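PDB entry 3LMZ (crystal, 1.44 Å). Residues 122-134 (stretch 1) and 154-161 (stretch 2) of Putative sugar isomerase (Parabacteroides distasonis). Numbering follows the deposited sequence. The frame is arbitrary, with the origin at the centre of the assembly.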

ATOM      1  N   VAL A 122      22.399   3.014  31.099  1.00 13.57           N
ATOM      2  CA  VAL A 122      22.044   4.191  30.349  1.00 14.99           C
ATOM      3  C   VAL A 122      22.844   5.377  30.864  1.00 13.34           C
ATOM      4  O   VAL A 122      23.201   6.241  30.046  1.00 13.75           O
ATOM      5  CB  VAL A 122      20.508   4.556  30.261  1.00 15.86           C
ATOM      6  CG1 VAL A 122      19.687   3.453  29.586  1.00 16.82           C
ATOM      7  CG2 VAL A 122      19.899   4.857  31.594  1.00 18.71           C
ATOM      8  N   LYS A 123      23.193   5.436  32.166  1.00 13.12           N
ATOM      9  CA  LYS A 123      24.045   6.512  32.692  1.00 16.25           C
ATOM     10  C   LYS A 123      25.474   6.422  32.164  1.00 15.00           C
ATOM     11  O   LYS A 123      26.090   7.419  31.836  1.00 14.91           O
ATOM     12  CB  LYS A 123      24.033   6.452  34.219  1.00 14.95           C
ATOM     13  CG  LYS A 123      22.712   6.931  34.811  1.00 15.56           C
ATOM     14  CD  LYS A 123      22.674   6.757  36.337  1.00 12.19           C
ATOM     15  CE  LYS A 123      21.569   7.554  37.007  1.00 14.31           C
ATOM     16  NZ  LYS A 123      20.143   7.198  36.578  1.00 14.25           N
ATOM     17  N   GLU A 124      25.994   5.202  32.087  1.00 13.49           N
ATOM     18  CA  GLU A 124      27.346   4.960  31.646  1.00 15.53           C
ATOM     19  C   GLU A 124      27.529   5.335  30.185  1.00 14.27           C
ATOM     20  O   GLU A 124      28.557   5.918  29.786  1.00 14.18           O
ATOM     21  CB  GLU A 124      27.705   3.490  31.873  1.00 15.81           C
ATOM     22  CG  GLU A 124      29.068   3.127  31.359  1.00 14.67           C
ATOM     23  CD  GLU A 124      29.436   1.674  31.476  1.00 16.87           C
ATOM     24  OE1 GLU A 124      28.595   0.857  31.909  1.00 18.14           O
ATOM     25  OE2 GLU A 124      30.590   1.321  31.102  1.00 19.07           O
ATOM     26  N   TYR A 125      26.562   5.022  29.333  1.00 13.52           N
ATOM     27  CA  TYR A 125      26.689   5.140  27.883  1.00 15.17           C
ATOM     28  C   TYR A 125      25.961   6.355  27.285  1.00 15.05           C
ATOM     29  O   TYR A 125      26.225   6.736  26.140  1.00 15.34           O
ATOM     30  CB  TYR A 125      26.179   3.887  27.175  1.00 15.44           C
ATOM     31  CG  TYR A 125      27.102   2.736  27.219  1.00 13.51           C
ATOM     32  CD1 TYR A 125      27.167   1.945  28.355  1.00 13.40           C
ATOM     33  CD2 TYR A 125      27.934   2.430  26.156  1.00 17.09           C
ATOM     34  CE1 TYR A 125      28.045   0.886  28.433  1.00 14.83           C
ATOM     35  CE2 TYR A 125      28.804   1.360  26.195  1.00 15.93           C
ATOM     36  CZ  TYR A 125      28.876   0.587  27.345  1.00 19.37           C
ATOM     37  OH  TYR A 125      29.763  -0.463  27.406  1.00 18.67           O
ATOM     38  N   ASP A 126      25.049   6.950  28.033  1.00 14.79           N
ATOM     39  CA  ASP A 126      24.160   8.012  27.555  1.00 13.44           C
ATOM     40  C   ASP A 126      23.384   7.555  26.311  1.00 12.82           C
ATOM     41  O   ASP A 126      23.392   8.218  25.262  1.00 15.79           O
ATOM     42  CB  ASP A 126      24.921   9.300  27.233  1.00 14.10           C
ATOM     43  CG  ASP A 126      23.980  10.486  26.976  1.00 17.16           C
ATOM     44  OD1 ASP A 126      22.763  10.518  27.426  1.00 16.46           O
ATOM     45  OD2 ASP A 126      24.465  11.450  26.321  1.00 18.50           O
ATOM     46  N   PHE A 127      22.690   6.424  26.444  1.00 13.78           N
ATOM     47  CA  PHE A 127      21.799   5.881  25.426  1.00 12.46           C
ATOM     48  C   PHE A 127      20.345   5.885  25.960  1.00 13.33           C
ATOM     49  O   PHE A 127      20.125   5.867  27.181  1.00 14.93           O
ATOM     50  CB  PHE A 127      22.141   4.394  25.088  1.00 13.46           C
ATOM     51  CG  PHE A 127      23.475   4.180  24.435  1.00 12.90           C
ATOM     52  CD1 PHE A 127      24.178   5.181  23.827  1.00 13.93           C
ATOM     53  CD2 PHE A 127      23.986   2.877  24.384  1.00 15.62           C
ATOM     54  CE1 PHE A 127      25.405   4.935  23.201  1.00 16.97           C
ATOM     55  CE2 PHE A 127      25.186   2.623  23.755  1.00 14.55           C
ATOM     56  CZ  PHE A 127      25.880   3.630  23.165  1.00 14.11           C
ATOM     57  N   HIS A 128      19.387   5.961  25.043  1.00 12.45           N
ATOM     58  CA  HIS A 128      18.000   5.677  25.352  1.00 12.19           C
ATOM     59  C   HIS A 128      17.778   4.171  25.189  1.00 11.43           C
ATOM     60  O   HIS A 128      18.423   3.487  24.393  1.00 15.29           O
ATOM     61  CB  HIS A 128      17.072   6.489  24.473  1.00 13.75           C
ATOM     62  CG  HIS A 128      16.934   7.931  24.884  1.00 15.78           C
ATOM     63  ND1 HIS A 128      17.929   8.860  24.642  1.00 18.31           N
ATOM     64  CD2 HIS A 128      15.936   8.592  25.511  1.00 19.68           C
ATOM     65  CE1 HIS A 128      17.532  10.039  25.098  1.00 21.21           C
ATOM     66  NE2 HIS A 128      16.316   9.906  25.609  1.00 17.80           N
ATOM     67  N   TYR A 129      16.836   3.655  25.971  1.00 12.90           N
ATOM     68  CA  TYR A 129      16.508   2.262  26.054  1.00 12.88           C
ATOM     69  C   TYR A 129      14.983   2.118  26.034  1.00 15.79           C
ATOM     70  O   TYR A 129      14.296   2.646  26.908  1.00 14.74           O
ATOM     71  CB  TYR A 129      17.059   1.664  27.351  1.00 14.29           C
ATOM     72  CG  TYR A 129      16.992   0.168  27.447  1.00 12.72           C
ATOM     73  CD1 TYR A 129      15.796  -0.459  27.783  1.00 15.13           C
ATOM     74  CD2 TYR A 129      18.099  -0.648  27.266  1.00 13.98           C
ATOM     75  CE1 TYR A 129      15.713  -1.836  27.893  1.00 13.40           C
ATOM     76  CE2 TYR A 129      18.030  -2.009  27.374  1.00 14.96           C
ATOM     77  CZ  TYR A 129      16.852  -2.600  27.734  1.00 17.54           C
ATOM     78  OH  TYR A 129      16.791  -3.968  27.846  1.00 15.94           O
ATOM     79  N   ALA A 130      14.463   1.446  25.008  1.00 13.92           N
ATOM     80  CA  ALA A 130      13.034   1.342  24.751  1.00 13.75           C
ATOM     81  C   ALA A 130      12.607  -0.113  24.956  1.00 12.54           C
ATOM     82  O   ALA A 130      13.015  -0.964  24.196  1.00 14.78           O
ATOM     83  CB  ALA A 130      12.703   1.784  23.315  1.00 14.24           C
ATOM     84  N   ILE A 131      11.803  -0.364  25.980  1.00 13.40           N
ATOM     85  CA  ILE A 131      11.327  -1.717  26.325  1.00 13.36           C
ATOM     86  C   ILE A 131      10.149  -2.086  25.384  1.00 13.36           C
ATOM     87  O   ILE A 131       9.138  -1.354  25.298  1.00 13.59           O
ATOM     88  CB  ILE A 131      10.859  -1.814  27.792  1.00 13.35           C
ATOM     89  CG1 ILE A 131      12.024  -1.549  28.745  1.00 13.22           C
ATOM     90  CG2 ILE A 131      10.219  -3.196  28.034  1.00 14.06           C
ATOM     91  CD1 ILE A 131      11.657  -1.228  30.141  1.00 13.47           C
ATOM     92  N   HIS A 132      10.279  -3.227  24.688  1.00 14.17           N
ATOM     93  CA  HIS A 132       9.208  -3.673  23.761  1.00 12.96           C
ATOM     94  C   HIS A 132       8.088  -4.387  24.513  1.00 14.57           C
ATOM     95  O   HIS A 132       8.252  -5.531  24.905  1.00 17.39           O
ATOM     96  CB  HIS A 132       9.748  -4.566  22.621  1.00 13.35           C
ATOM     97  CG  HIS A 132       8.731  -4.801  21.554  1.00 13.66           C
ATOM     98  ND1 HIS A 132       8.701  -5.915  20.749  1.00 18.46           N
ATOM     99  CD2 HIS A 132       7.668  -4.047  21.172  1.00 15.09           C
ATOM    100  CE1 HIS A 132       7.669  -5.840  19.923  1.00 17.44           C
ATOM    101  NE2 HIS A 132       7.014  -4.719  20.154  1.00 16.19           N
ATOM    102  N   LEU A 133       6.937  -3.726  24.580  1.00 15.60           N
ATOM    103  CA  LEU A 133       5.746  -4.319  25.213  1.00 14.07           C
ATOM    104  C   LEU A 133       5.169  -5.363  24.277  1.00 16.07           C
ATOM    105  O   LEU A 133       5.302  -5.272  23.078  1.00 15.27           O
ATOM    106  CB  LEU A 133       4.758  -3.237  25.616  1.00 13.82           C
ATOM    107  CG  LEU A 133       4.046  -2.491  24.482  1.00 16.05           C
ATOM    108  CD1 LEU A 133       2.732  -3.210  24.051  1.00 16.66           C
ATOM    109  CD2 LEU A 133       3.740  -0.983  24.772  1.00 17.38           C
ATOM    110  N   HIS A 134       4.500  -6.367  24.868  1.00 14.39           N
ATOM    111  CA  HIS A 134       4.267  -7.650  24.203  1.00 14.12           C
ATOM    112  C   HIS A 134       2.856  -8.179  24.157  1.00 16.73           C
ATOM    113  O   HIS A 134       2.649  -9.212  23.512  1.00 18.72           O
ATOM    114  CB  HIS A 134       5.166  -8.712  24.812  1.00 16.97           C
ATOM    115  CG  HIS A 134       6.572  -8.621  24.334  1.00 17.20           C
ATOM    116  ND1 HIS A 134       7.647  -8.798  25.168  1.00 20.08           N
ATOM    117  CD2 HIS A 134       7.077  -8.405  23.090  1.00 19.70           C
ATOM    118  CE1 HIS A 134       8.763  -8.654  24.463  1.00 17.22           C
ATOM    119  NE2 HIS A 134       8.447  -8.440  23.197  1.00 18.54           N
TER
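Stretch 2 154-161: LDPRIGMC

Stretch 2 lies on stretch 1 as a short turn followed by a parallel strand: Asp155 to Ile158 form a type I beta turn, and Ile158 to Cys161 run alongside strand 128-132 with a signed crossing angle of -45°. Together the two segments bury 799 Å², with the charged contacts gathered at the helix and turn end and the strand ladder following.

The first part is the end of the helix that leads into strand 128-132. Val122 points toward the turn, its CG2 4.0 Å from CG1 of Ile158 and 3.7 Å from CG of Asp155, so a small apolar patch borders a carboxylate. Lys123 starts out sideways; its chain runs out extended through chi2 and chi3, and a p turn at chi4 brings NZ to OD2 of Asp155 at 2.8 Å in a salt bridge. After Glu124 and Tyr125, which make no contact, Asp126 leaves the helix with positive phi and sends OD1 to NH1 of Arg157, a 2.9 Å salt bridge at the edge of the guanidinium.

Arg157, with 157 Å² covered, is the hub of this end. Asp155 braces it from within its own stretch: NE donates to OD1 of Asp155 at 2.9 Å and NH2 to OD2 of Asp155 at 2.9 Å, while the backbone N of Arg157 also donates to that OD1 at 2.8 Å. One carboxylate thus serves turn, arginine and lysine together. The guanidinium lays one face against O of Val122 and N of Lys123. A water adds a further link, donating to O of Lys123 at 2.7 Å and accepting from NH1 of Arg157 at 3.0 Å. The CA-to-CB bond of Phe127 points away; its O comes 3.5 Å from CB of Arg157 and is left without a polar partner.

At His128 the strand begins, and CG of Arg157 sits over one face of the imidazole, 3.9 Å from the ring centroid. From here the backbone takes over by a simple rule: alternate residues, Tyr129 and Ile131, each spend both N and O on stretch 2. Tyr129 N donates to Arg157 O at 2.9 Å and Tyr129 O accepts from Gly159 N at 2.8 Å; Ile131 N donates to Gly159 O at 2.8 Å and Ile131 O accepts from Cys161 N at 2.8 Å.

Side chains alternate to match. Tyr129 and Ile131 share one face with Ile158 and Met160, and CD1 of Ile131 meets CG2 of Ile158 at 4.2 Å. Ala130 and His132 share the other with Cys161: CB of Ala130 lies 4.1 Å from CB of Cys161, whose SG is 3.9 Å from CD2 of His132. Beyond the strand, Leu133 brings CD2 within 4.4 Å of SE of Met160, a selenomethionine.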

ATOM      1  N   LEU A 154      12.644   5.703  37.328  1.00 14.19           N
ATOM      2  CA  LEU A 154      14.009   5.418  36.953  1.00 14.94           C
ATOM      3  C   LEU A 154      14.543   6.503  35.989  1.00 14.62           C
ATOM      4  O   LEU A 154      13.867   7.489  35.718  1.00 13.51           O
ATOM      5  CB  LEU A 154      14.125   4.029  36.328  1.00 15.44           C
ATOM      6  CG  LEU A 154      13.634   2.878  37.227  1.00 17.44           C
ATOM      7  CD1 LEU A 154      13.841   1.561  36.502  1.00 21.52           C
ATOM      8  CD2 LEU A 154      14.332   2.919  38.629  1.00 16.80           C
ATOM      9  N   ASP A 155      15.736   6.315  35.472  1.00 13.02           N
ATOM     10  CA  ASP A 155      16.361   7.311  34.634  1.00 10.55           C
ATOM     11  C   ASP A 155      15.401   7.697  33.475  1.00 12.98           C
ATOM     12  O   ASP A 155      14.744   6.826  32.890  1.00 13.45           O
ATOM     13  CB  ASP A 155      17.634   6.706  34.041  1.00 12.68           C
ATOM     14  CG  ASP A 155      18.531   7.724  33.400  1.00 11.76           C
ATOM     15  OD1 ASP A 155      18.161   8.184  32.288  1.00 14.97           O
ATOM     16  OD2 ASP A 155      19.566   8.095  34.025  1.00 13.72           O
ATOM     17  N   PRO A 156      15.352   8.997  33.140  1.00 11.43           N
ATOM     18  CA  PRO A 156      14.497   9.471  32.058  1.00 12.86           C
ATOM     19  C   PRO A 156      14.765   8.834  30.693  1.00 12.59           C
ATOM     20  O   PRO A 156      13.889   8.886  29.803  1.00 14.49           O
ATOM     21  CB  PRO A 156      14.814  10.944  32.012  1.00 15.73           C
ATOM     22  CG  PRO A 156      15.239  11.289  33.329  1.00 23.50           C
ATOM     23  CD  PRO A 156      15.968  10.111  33.879  1.00 17.02           C
ATOM     24  N   ARG A 157      15.969   8.262  30.480  1.00 11.74           N
ATOM     25  CA  ARG A 157      16.323   7.614  29.235  1.00 13.40           C
ATOM     26  C   ARG A 157      15.794   6.177  29.032  1.00 12.71           C
ATOM     27  O   ARG A 157      16.016   5.588  27.993  1.00 15.31           O
ATOM     28  CB  ARG A 157      17.836   7.685  29.053  1.00 14.97           C
ATOM     29  CG  ARG A 157      18.379   9.085  28.797  1.00 15.86           C
ATOM     30  CD  ARG A 157      19.866   9.164  28.996  1.00 15.09           C
ATOM     31  NE  ARG A 157      20.221   8.991  30.408  1.00 14.90           N
ATOM     32  CZ  ARG A 157      21.400   9.273  30.936  1.00 14.77           C
ATOM     33  NH1 ARG A 157      22.397   9.776  30.203  1.00 14.14           N
ATOM     34  NH2 ARG A 157      21.600   9.117  32.253  1.00 15.58           N
ATOM     35  N   ILE A 158      15.096   5.645  30.041  1.00 13.18           N
ATOM     36  CA  ILE A 158      14.458   4.362  29.971  1.00 13.81           C
ATOM     37  C   ILE A 158      12.962   4.551  29.728  1.00 13.05           C
ATOM     38  O   ILE A 158      12.278   5.264  30.423  1.00 14.35           O
ATOM     39  CB  ILE A 158      14.646   3.537  31.228  1.00 12.96           C
ATOM     40  CG1 ILE A 158      16.123   3.396  31.600  1.00 16.04           C
ATOM     41  CG2 ILE A 158      14.012   2.184  30.993  1.00 15.00           C
ATOM     42  CD1 ILE A 158      16.393   2.716  32.976  1.00 18.17           C
ATOM     43  N   GLY A 159      12.470   3.938  28.658  1.00 13.04           N
ATOM     44  CA  GLY A 159      11.048   3.999  28.327  1.00 14.58           C
ATOM     45  C   GLY A 159      10.581   2.762  27.580  1.00 12.13           C
ATOM     46  O   GLY A 159      11.054   1.664  27.811  1.00 13.98           O
HETATM   47  N   MSE A 160       9.713   3.023  26.622  1.00 13.32           N
HETATM   48  CA  MSE A 160       9.020   1.985  25.855  1.00 14.47           C
HETATM   49  C   MSE A 160       9.186   2.149  24.358  1.00 12.59           C
HETATM   50  O   MSE A 160       9.380   3.248  23.829  1.00 14.47           O
HETATM   51  CB  MSE A 160       7.503   1.936  26.183  1.00 12.26           C
HETATM   52  CG  MSE A 160       6.680   3.115  25.653  1.00 12.92           C
HETATM   53 SE   MSE A 160       4.881   3.007  26.299  0.75 16.04          SE
HETATM   54  CE  MSE A 160       5.242   3.545  28.098  1.00 13.93           C
ATOM     55  N   CYS A 161       9.128   0.972  23.696  1.00 12.83           N
ATOM     56  CA  CYS A 161       8.814   0.806  22.272  1.00 12.45           C
ATOM     57  C   CYS A 161       7.312   0.538  22.293  1.00 14.29           C
ATOM     58  O   CYS A 161       6.831  -0.551  22.688  1.00 14.80           O
ATOM     59  CB  CYS A 161       9.620  -0.358  21.642  1.00 12.23           C
ATOM     60  SG  CYS A 161       8.991  -0.620  19.996  1.00 17.06           S
TER
HETATM   61  O   HOH W   1      25.197   9.880  31.130  1.00 20.32           O